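Local coordinates for MSM0271 protein (Mycobacterium smegmatis, PDB 5SUH), which forms double-ringed trimers, two BMC repeats to a chain, that probably tile the shell of the RMM bacterial microcompartment and may bear on transport across it, at residues Q43-A48 against G195-D200; Y174-T177 against F181-V184; A183-E188 against D224-V229. One frame throughout, in Å; residues are numbered along the deposited sequence.

Contact 1: residues Q43-A48 against G195-D200; sequences QRQFAA and GLTVVD
Gln45, in the first turn of helix 44-49, reaches across to the start of strand 197-202 and spends both ends of its amide on backbone groups there. Two hydrogen bonds make up the polar part. Val198 N gives its proton to Gln45 OE1 over 2.9 Å in an almost straight line (N-H...O 174°), although the donor stands tilted from the amide carbonyl plane of the glutamine. Gln45 NE2 in turn donates to Leu196 O at 2.6 Å; the acceptor lies close to the plane of the Gln45 amide, whereas NE2 sits above the carbonyl plane of Leu196. A carbonyl just before the strand and an N-H two residues on, inside it, are thus read by a single planar group, whose rotation about its last bond is thereby fixed. The reach comes from a chain extended beyond CG (chi2 -166°), which carries the amide straight out from the helix.

The van der Waals part is thin. Val198 turns its CB toward the helix, and its CG2 lies 3.7 Å from Gln45 OE1 and 4.1 Å from Gln45 CB, flanking the glutamine chain. Leu196 CD1 comes beside Gln45 NE2 at 4.0 Å.

This joins the two BMC repeats of the chain: the helix comes from the first, while 197-202 is an outermost strand, within this chain, of the second repeat's sheet, paired with strand 208-214 and carrying a classic beta bulge where Val199 and Asp200 face Tyr211. Glu190 of helix 182-192 accepts from the backbone N of Gln45 and Phe46, and Tyr62 of a neighbouring subunit packs on Gln45.

Contact 2: residues Y174-T177 against F181-V184; sequences YEMT and FAAV
Phe181 meets Met176 through its CB and its backbone carbonyl carbon: Met176 SD stands 4.2 Å from Phe181 CB and 3.8 Å from Phe181 C. The ring itself takes a different course. With CG beside its own backbone N and anti to the carbonyl carbon (chi1 -80°), the phenyl group swings away from the sulfur and packs on Val35 of strand 32-39, as well as on Gln134 and Pro137 of the loop before strand 138-145.

At Ala182 the sulfur makes its nearest approach, 3.6 Å to both Ala182 N and Ala182 CA, so it lies against the backbone of helix 182-192 at Ala182. The Ala182 methyl adds a flank, with CB 4.2 Å from Met176 SD. Met176 points its CB toward the helix, and its chain then folds at chi2 and chi3 (-143° and 75°), presenting SD as the touching atom.

Strand 170-177 and helix 182-192 are successive elements of the second BMC repeat, joined by a short connection, and the helix packs on a face of its four-stranded antiparallel sheet. The strand is an inner one, flanked by strands 138-145 and 208-214. Glu175, the residue before Met176, points away from the helix; it forms a salt bridge with Arg209 and accepts a hydrogen bond from Leu76 N of a neighbouring subunit.

Past Ala182 the helix turns away from Met176. Val184 packs instead on Leu37 of strand 32-39, bringing the first repeat's sheet against the same helix.

Contact 3: residues A183-E188 against D224-V229; sequences AVAANE and DHITTV
Glu188 and His225 face each other across two helices that run roughly antiparallel, the axes of 183-188 and 224-229 approaching to 9.4 Å with 138° between their directions. The imidazole meets the carboxylate by its edge: His225 NE2 donates to Glu188 OE1 over 3.0 Å, the oxygen lying near the ring plane and receiving the proton on its anti lone pair. The two flat groups are nevertheless twisted, with carboxylate and ring planes 53° apart. His225 CG is anti to the backbone N, which sends the ring across the gap, while the bend of Glu188 at chi2 (-52°) brings its carboxylate round to NE2. The same ring edge abuts the glutamate's backbone and CB, with His225 CD2 3.5 Å from Glu188 O and 3.7 Å from Glu188 CB.

Val229, one turn after His225, packs against both members of this pair. Its CG2 lies over one face of the imidazole, toward the rim, and also touches Glu188 CG at 4.0 Å, where the two side chains lie at a slant.

A turn back from Glu188, the pairing becomes van der Waals packing. The methyl of Ala185 meets Ile226 CG2 at 3.8 Å, and Ile226 CG1 rests at the same distance from Ala185 O. Both side chains also pack on Leu210 of strand 208-214, in the sheet.

Glu188 OE2 forms a salt bridge with Arg191, so the carboxylate is held by more than the histidine. The arginine should help keep the carboxylate charged and oriented, and that negative charge would in turn favour a proton on His225 NE2, perhaps raising the imidazole's basicity.

Contact 2 is wholly buried and nonpolar, nearest the chain's centre; contacts 1 and 3 are only partly buried, and both rely on hydrogen bonds made by polar side chains. In contact 1 an amide reads backbone groups at the start of a strand, whereas in contact 3 a carboxylate and an imidazole pair beside apolar residues. Contacts 2 and 3 share Ala183 and Val184 on helix 182-192 and join within the second repeat, where Tyr174 OH probably hydrogen-bonds Thr227 OG1. Contact 1 instead spans the two repeats. The helix of 43-48 meets the same helix 182-192: Phe46 packs on Ala183, Ala186 and Asn187, whose OD1 probably accepts from Gln43 N.

Contact 1: residues Q43-A48 against G195-D200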
loop_
_atom_site.group_PDB
_atom_site.type_symbol
_atom_site.label_atom_id
_atom_site.label_comp_id
_atom_site.label_asym_id
_atom_site.label_seq_id
_atom_site.Cartn_x
_atom_site.Cartn_y
_atom_site.Cartn_z
ATOM N N GLN A 43 -28.625 -8.215 4.356
ATOM C CA GLN A 43 -29.112 -6.833 4.346
ATOM C C GLN A 43 -28.188 -5.933 3.486
ATOM O O GLN A 43 -27.019 -6.247 3.306
ATOM C CB GLN A 43 -29.252 -6.303 5.788
ATOM C CG GLN A 43 -30.091 -7.167 6.686
ATOM C CD GLN A 43 -31.525 -7.352 6.180
ATOM O OE1 GLN A 43 -32.328 -6.424 6.185
ATOM N NE2 GLN A 43 -31.842 -8.565 5.743
ATOM N N ARG A 44 -28.694 -4.818 2.959
ATOM C CA ARG A 44 -27.940 -4.138 1.892
ATOM C C ARG A 44 -26.636 -3.441 2.324
ATOM O O ARG A 44 -25.671 -3.446 1.561
ATOM C CB ARG A 44 -28.849 -3.149 1.162
ATOM C CG ARG A 44 -29.139 -1.883 1.897
ATOM C CD ARG A 44 -29.970 -0.970 1.022
ATOM N NE ARG A 44 -30.187 0.327 1.655
ATOM C CZ ARG A 44 -30.935 1.296 1.141
ATOM N NH1 ARG A 44 -31.552 1.125 -0.028
ATOM N NH2 ARG A 44 -31.058 2.440 1.798
ATOM N N GLN A 45 -26.572 -2.888 3.536
ATOM C CA GLN A 45 -25.319 -2.280 3.995
ATOM C C GLN A 45 -24.254 -3.314 4.218
ATOM O O GLN A 45 -23.067 -3.095 3.945
ATOM C CB GLN A 45 -25.496 -1.530 5.294
ATOM C CG GLN A 45 -25.945 -0.154 5.163
ATOM C CD GLN A 45 -25.756 0.596 6.452
ATOM O OE1 GLN A 45 -24.654 1.074 6.752
ATOM N NE2 GLN A 45 -26.832 0.712 7.225
ATOM N N PHE A 46 -24.667 -4.434 4.779
ATOM C CA PHE A 46 -23.667 -5.411 5.130
ATOM C C PHE A 46 -23.173 -6.111 3.881
ATOM O O PHE A 46 -21.983 -6.405 3.782
ATOM C CB PHE A 46 -24.189 -6.395 6.185
ATOM C CG PHE A 46 -23.248 -7.511 6.443
ATOM C CD1 PHE A 46 -21.990 -7.253 6.967
ATOM C CD2 PHE A 46 -23.603 -8.825 6.125
ATOM C CE1 PHE A 46 -21.096 -8.299 7.178
ATOM C CE2 PHE A 46 -22.724 -9.874 6.331
ATOM C CZ PHE A 46 -21.471 -9.625 6.862
ATOM N N ALA A 47 -24.069 -6.305 2.912
ATOM C CA ALA A 47 -23.742 -6.951 1.633
ATOM C C ALA A 47 -22.710 -6.149 0.842
ATOM O O ALA A 47 -21.835 -6.706 0.173
ATOM C CB ALA A 47 -24.997 -7.151 0.803
ATOM N N ALA A 48 -22.780 -4.835 0.979
ATOM C CA ALA A 48 -21.903 -3.963 0.228
ATOM C C ALA A 48 -20.574 -3.871 0.951
ATOM O O ALA A 48 -19.516 -3.808 0.336
ATOM C CB ALA A 48 -22.532 -2.590 0.073
ATOM N N GLY A 195 -32.047 1.807 9.981
ATOM C CA GLY A 195 -31.501 3.153 9.914
ATOM C C GLY A 195 -30.056 3.305 10.385
ATOM O O GLY A 195 -29.479 4.373 10.254
ATOM N N LEU A 196 -29.465 2.257 10.959
ATOM C CA LEU A 196 -28.102 2.361 11.508
ATOM C C LEU A 196 -27.053 2.485 10.409
ATOM O O LEU A 196 -27.337 2.321 9.219
ATOM C CB LEU A 196 -27.749 1.166 12.410
ATOM C CG LEU A 196 -27.732 -0.282 11.868
ATOM C CD1 LEU A 196 -26.562 -0.624 10.967
ATOM C CD2 LEU A 196 -27.726 -1.236 13.028
ATOM N N THR A 197 -25.835 2.781 10.840
ATOM C CA THR A 197 -24.712 2.938 9.938
ATOM C C THR A 197 -23.636 1.907 10.271
ATOM O O THR A 197 -23.113 1.900 11.379
ATOM C CB THR A 197 -24.103 4.334 10.052
ATOM O OG1 THR A 197 -25.112 5.337 9.842
ATOM C CG2 THR A 197 -22.977 4.477 9.056
ATOM N N VAL A 198 -23.319 1.024 9.336
ATOM C CA VAL A 198 -22.235 0.068 9.536
ATOM C C VAL A 198 -20.891 0.730 9.209
ATOM O O VAL A 198 -20.568 0.981 8.039
ATOM C CB VAL A 198 -22.466 -1.176 8.698
ATOM C CG1 VAL A 198 -21.375 -2.199 8.946
ATOM C CG2 VAL A 198 -23.839 -1.747 9.035
ATOM N N VAL A 199 -20.137 1.055 10.256
ATOM C CA VAL A 199 -18.916 1.842 10.109
ATOM C C VAL A 199 -17.733 0.964 9.746
ATOM O O VAL A 199 -16.897 1.325 8.924
ATOM C CB VAL A 199 -18.608 2.649 11.396
ATOM C CG1 VAL A 199 -17.303 3.391 11.276
ATOM C CG2 VAL A 199 -19.736 3.626 11.697
ATOM N N ASP A 200 -17.680 -0.202 10.357
ATOM C CA ASP A 200 -16.607 -1.131 10.107
ATOM C C ASP A 200 -17.020 -2.488 10.646
ATOM O O ASP A 200 -17.723 -2.543 11.662
ATOM C CB ASP A 200 -15.317 -0.645 10.773
ATOM C CG ASP A 200 -14.083 -1.383 10.273
ATOM O OD1 ASP A 200 -14.138 -1.940 9.161
ATOM O OD2 ASP A 200 -13.058 -1.399 10.985
#

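Contact 2: residues Y174-T177 against F181-V184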
loop_
_atom_site.group_PDB
_atom_site.type_symbol
_atom_site.label_atom_id
_atom_site.label_comp_id
_atom_site.label_asym_id
_atom_site.label_seq_id
_atom_site.Cartn_x
_atom_site.Cartn_y
_atom_site.Cartn_z
ATOM N N TYR A 174 -18.611 -3.761 19.538
ATOM C CA TYR A 174 -18.875 -5.129 19.983
ATOM C C TYR A 174 -17.741 -6.058 19.542
ATOM O O TYR A 174 -17.420 -6.167 18.338
ATOM C CB TYR A 174 -20.195 -5.630 19.406
ATOM C CG TYR A 174 -20.974 -6.563 20.294
ATOM C CD1 TYR A 174 -22.244 -6.207 20.750
ATOM C CD2 TYR A 174 -20.467 -7.815 20.658
ATOM C CE1 TYR A 174 -22.986 -7.068 21.566
ATOM C CE2 TYR A 174 -21.198 -8.671 21.471
ATOM C CZ TYR A 174 -22.466 -8.288 21.916
ATOM O OH TYR A 174 -23.218 -9.119 22.726
ATOM N N GLU A 175 -17.134 -6.724 20.510
ATOM C CA GLU A 175 -16.010 -7.587 20.223
ATOM C C GLU A 175 -16.293 -9.027 20.663
ATOM O O GLU A 175 -16.760 -9.260 21.782
ATOM C CB GLU A 175 -14.738 -7.042 20.906
ATOM C CG GLU A 175 -13.456 -7.771 20.467
ATOM C CD GLU A 175 -12.168 -7.144 20.995
ATOM O OE1 GLU A 175 -12.211 -6.312 21.933
ATOM O OE2 GLU A 175 -11.099 -7.481 20.453
ATOM N N MET A 176 -15.928 -9.983 19.809
ATOM C CA MET A 176 -16.194 -11.415 20.031
ATOM C C MET A 176 -15.088 -12.305 19.469
ATOM O O MET A 176 -14.248 -11.847 18.671
ATOM C CB MET A 176 -17.507 -11.806 19.371
ATOM C CG MET A 176 -17.409 -11.586 17.846
ATOM S SD MET A 176 -18.925 -10.996 17.143
ATOM C CE MET A 176 -18.913 -9.295 17.696
ATOM N N THR A 177 -15.113 -13.583 19.847
ATOM C CA THR A 177 -14.213 -14.547 19.237
ATOM C C THR A 177 -14.859 -15.956 19.218
ATOM O O THR A 177 -15.579 -16.323 20.149
ATOM C CB THR A 177 -12.816 -14.565 19.928
ATOM O OG1 THR A 177 -11.930 -15.343 19.131
ATOM C CG2 THR A 177 -12.844 -15.130 21.378
ATOM N N PHE A 181 -17.673 -14.608 13.556
ATOM C CA PHE A 181 -19.043 -14.412 14.060
ATOM C C PHE A 181 -19.471 -12.956 13.948
ATOM O O PHE A 181 -20.655 -12.632 14.080
ATOM C CB PHE A 181 -19.179 -14.852 15.510
ATOM C CG PHE A 181 -19.335 -16.334 15.687
ATOM C CD1 PHE A 181 -20.334 -17.035 15.026
ATOM C CD2 PHE A 181 -18.453 -17.041 16.496
ATOM C CE1 PHE A 181 -20.482 -18.413 15.203
ATOM C CE2 PHE A 181 -18.586 -18.412 16.665
ATOM C CZ PHE A 181 -19.606 -19.095 16.013
ATOM N N ALA A 182 -18.506 -12.076 13.704
ATOM C CA ALA A 182 -18.799 -10.663 13.512
ATOM C C ALA A 182 -19.714 -10.480 12.298
ATOM O O ALA A 182 -20.467 -9.492 12.199
ATOM C CB ALA A 182 -17.524 -9.873 13.362
ATOM N N ALA A 183 -19.614 -11.424 11.365
ATOM C CA ALA A 183 -20.427 -11.408 10.153
ATOM C C ALA A 183 -21.915 -11.500 10.475
ATOM O O ALA A 183 -22.709 -10.696 9.981
ATOM C CB ALA A 183 -20.022 -12.537 9.226
ATOM N N VAL A 184 -22.293 -12.482 11.295
ATOM C CA VAL A 184 -23.704 -12.682 11.582
ATOM C C VAL A 184 -24.206 -11.555 12.502
ATOM O O VAL A 184 -25.354 -11.113 12.361
ATOM C CB VAL A 184 -24.005 -14.094 12.195
ATOM C CG1 VAL A 184 -23.454 -14.243 13.620
ATOM C CG2 VAL A 184 -25.498 -14.347 12.213
#

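Contact 3: residues A183-E188 against D224-V229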
loop_
_atom_site.group_PDB
_atom_site.type_symbol
_atom_site.label_atom_id
_atom_site.label_comp_id
_atom_site.label_asym_id
_atom_site.label_seq_id
_atom_site.Cartn_x
_atom_site.Cartn_y
_atom_site.Cartn_z
ATOM N N ALA A 183 -19.614 -11.424 11.365
ATOM C CA ALA A 183 -20.427 -11.408 10.153
ATOM C C ALA A 183 -21.915 -11.500 10.475
ATOM O O ALA A 183 -22.709 -10.696 9.981
ATOM C CB ALA A 183 -20.022 -12.537 9.226
ATOM N N VAL A 184 -22.293 -12.482 11.295
ATOM C CA VAL A 184 -23.704 -12.682 11.582
ATOM C C VAL A 184 -24.206 -11.555 12.502
ATOM O O VAL A 184 -25.354 -11.113 12.361
ATOM C CB VAL A 184 -24.005 -14.094 12.195
ATOM C CG1 VAL A 184 -23.454 -14.243 13.620
ATOM C CG2 VAL A 184 -25.498 -14.347 12.213
ATOM N N ALA A 185 -23.347 -11.068 13.405
ATOM C CA ALA A 185 -23.744 -9.975 14.307
ATOM C C ALA A 185 -24.068 -8.703 13.509
ATOM O O ALA A 185 -25.091 -8.067 13.773
ATOM C CB ALA A 185 -22.659 -9.696 15.358
ATOM N N ALA A 186 -23.253 -8.369 12.505
ATOM C CA ALA A 186 -23.516 -7.167 11.684
ATOM C C ALA A 186 -24.824 -7.297 10.913
ATOM O O ALA A 186 -25.658 -6.396 10.975
ATOM C CB ALA A 186 -22.366 -6.890 10.699
ATOM N N ASN A 187 -25.015 -8.430 10.222
ATOM C CA ASN A 187 -26.223 -8.660 9.432
ATOM C C ASN A 187 -27.499 -8.694 10.304
ATOM O O ASN A 187 -28.539 -8.162 9.892
ATOM C CB ASN A 187 -26.115 -9.965 8.632
ATOM C CG ASN A 187 -27.185 -10.067 7.525
ATOM O OD1 ASN A 187 -27.184 -9.298 6.547
ATOM N ND2 ASN A 187 -28.103 -11.003 7.685
ATOM N N GLU A 188 -27.427 -9.276 11.507
ATOM C CA GLU A 188 -28.599 -9.309 12.369
ATOM C C GLU A 188 -28.966 -7.882 12.862
ATOM O O GLU A 188 -30.163 -7.501 12.881
ATOM C CB GLU A 188 -28.382 -10.249 13.561
ATOM C CG GLU A 188 -28.521 -11.718 13.186
ATOM C CD GLU A 188 -29.839 -12.013 12.456
ATOM O OE1 GLU A 188 -30.925 -11.657 12.972
ATOM O OE2 GLU A 188 -29.782 -12.598 11.351
ATOM N N ASP A 224 -28.823 -5.361 22.024
ATOM C CA ASP A 224 -29.684 -6.363 22.700
ATOM C C ASP A 224 -29.949 -7.580 21.805
ATOM O O ASP A 224 -29.922 -8.731 22.258
ATOM C CB ASP A 224 -31.023 -5.760 23.147
ATOM C CG ASP A 224 -30.871 -4.765 24.302
ATOM O OD1 ASP A 224 -29.848 -4.862 25.031
ATOM O OD2 ASP A 224 -31.780 -3.896 24.489
ATOM N N HIS A 225 -30.242 -7.323 20.536
ATOM C CA HIS A 225 -30.502 -8.411 19.617
ATOM C C HIS A 225 -29.241 -9.250 19.372
ATOM O O HIS A 225 -29.286 -10.489 19.383
ATOM C CB HIS A 225 -31.048 -7.844 18.318
ATOM C CG HIS A 225 -31.349 -8.866 17.275
ATOM N ND1 HIS A 225 -32.244 -9.901 17.475
ATOM C CD2 HIS A 225 -30.940 -8.976 15.986
ATOM C CE1 HIS A 225 -32.337 -10.616 16.372
ATOM N NE2 HIS A 225 -31.550 -10.077 15.448
ATOM N N ILE A 226 -28.109 -8.577 19.179
ATOM C CA ILE A 226 -26.867 -9.299 18.937
ATOM C C ILE A 226 -26.541 -10.273 20.077
ATOM O O ILE A 226 -26.154 -11.420 19.839
ATOM C CB ILE A 226 -25.683 -8.345 18.749
ATOM C CG1 ILE A 226 -25.798 -7.581 17.442
ATOM C CG2 ILE A 226 -24.353 -9.105 18.743
ATOM C CD1 ILE A 226 -24.684 -6.497 17.329
ATOM N N THR A 227 -26.683 -9.801 21.312
ATOM C CA THR A 227 -26.411 -10.625 22.475
ATOM C C THR A 227 -27.317 -11.861 22.488
ATOM O O THR A 227 -26.885 -12.958 22.864
ATOM C CB THR A 227 -26.571 -9.806 23.793
ATOM O OG1 THR A 227 -25.709 -8.643 23.771
ATOM C CG2 THR A 227 -26.262 -10.652 25.040
ATOM N N THR A 228 -28.577 -11.687 22.103
ATOM C CA THR A 228 -29.492 -12.818 22.064
ATOM C C THR A 228 -29.075 -13.816 20.965
ATOM O O THR A 228 -28.962 -15.023 21.210
ATOM C CB THR A 228 -30.953 -12.361 21.877
ATOM O OG1 THR A 228 -31.400 -11.704 23.071
ATOM C CG2 THR A 228 -31.841 -13.545 21.677
ATOM N N VAL A 229 -28.833 -13.299 19.770
ATOM C CA VAL A 229 -28.404 -14.118 18.644
ATOM C C VAL A 229 -27.159 -14.953 18.922
ATOM O O VAL A 229 -27.139 -16.166 18.625
ATOM C CB VAL A 229 -28.129 -13.252 17.414
ATOM C CG1 VAL A 229 -27.423 -14.046 16.324
ATOM C CG2 VAL A 229 -29.401 -12.663 16.921
#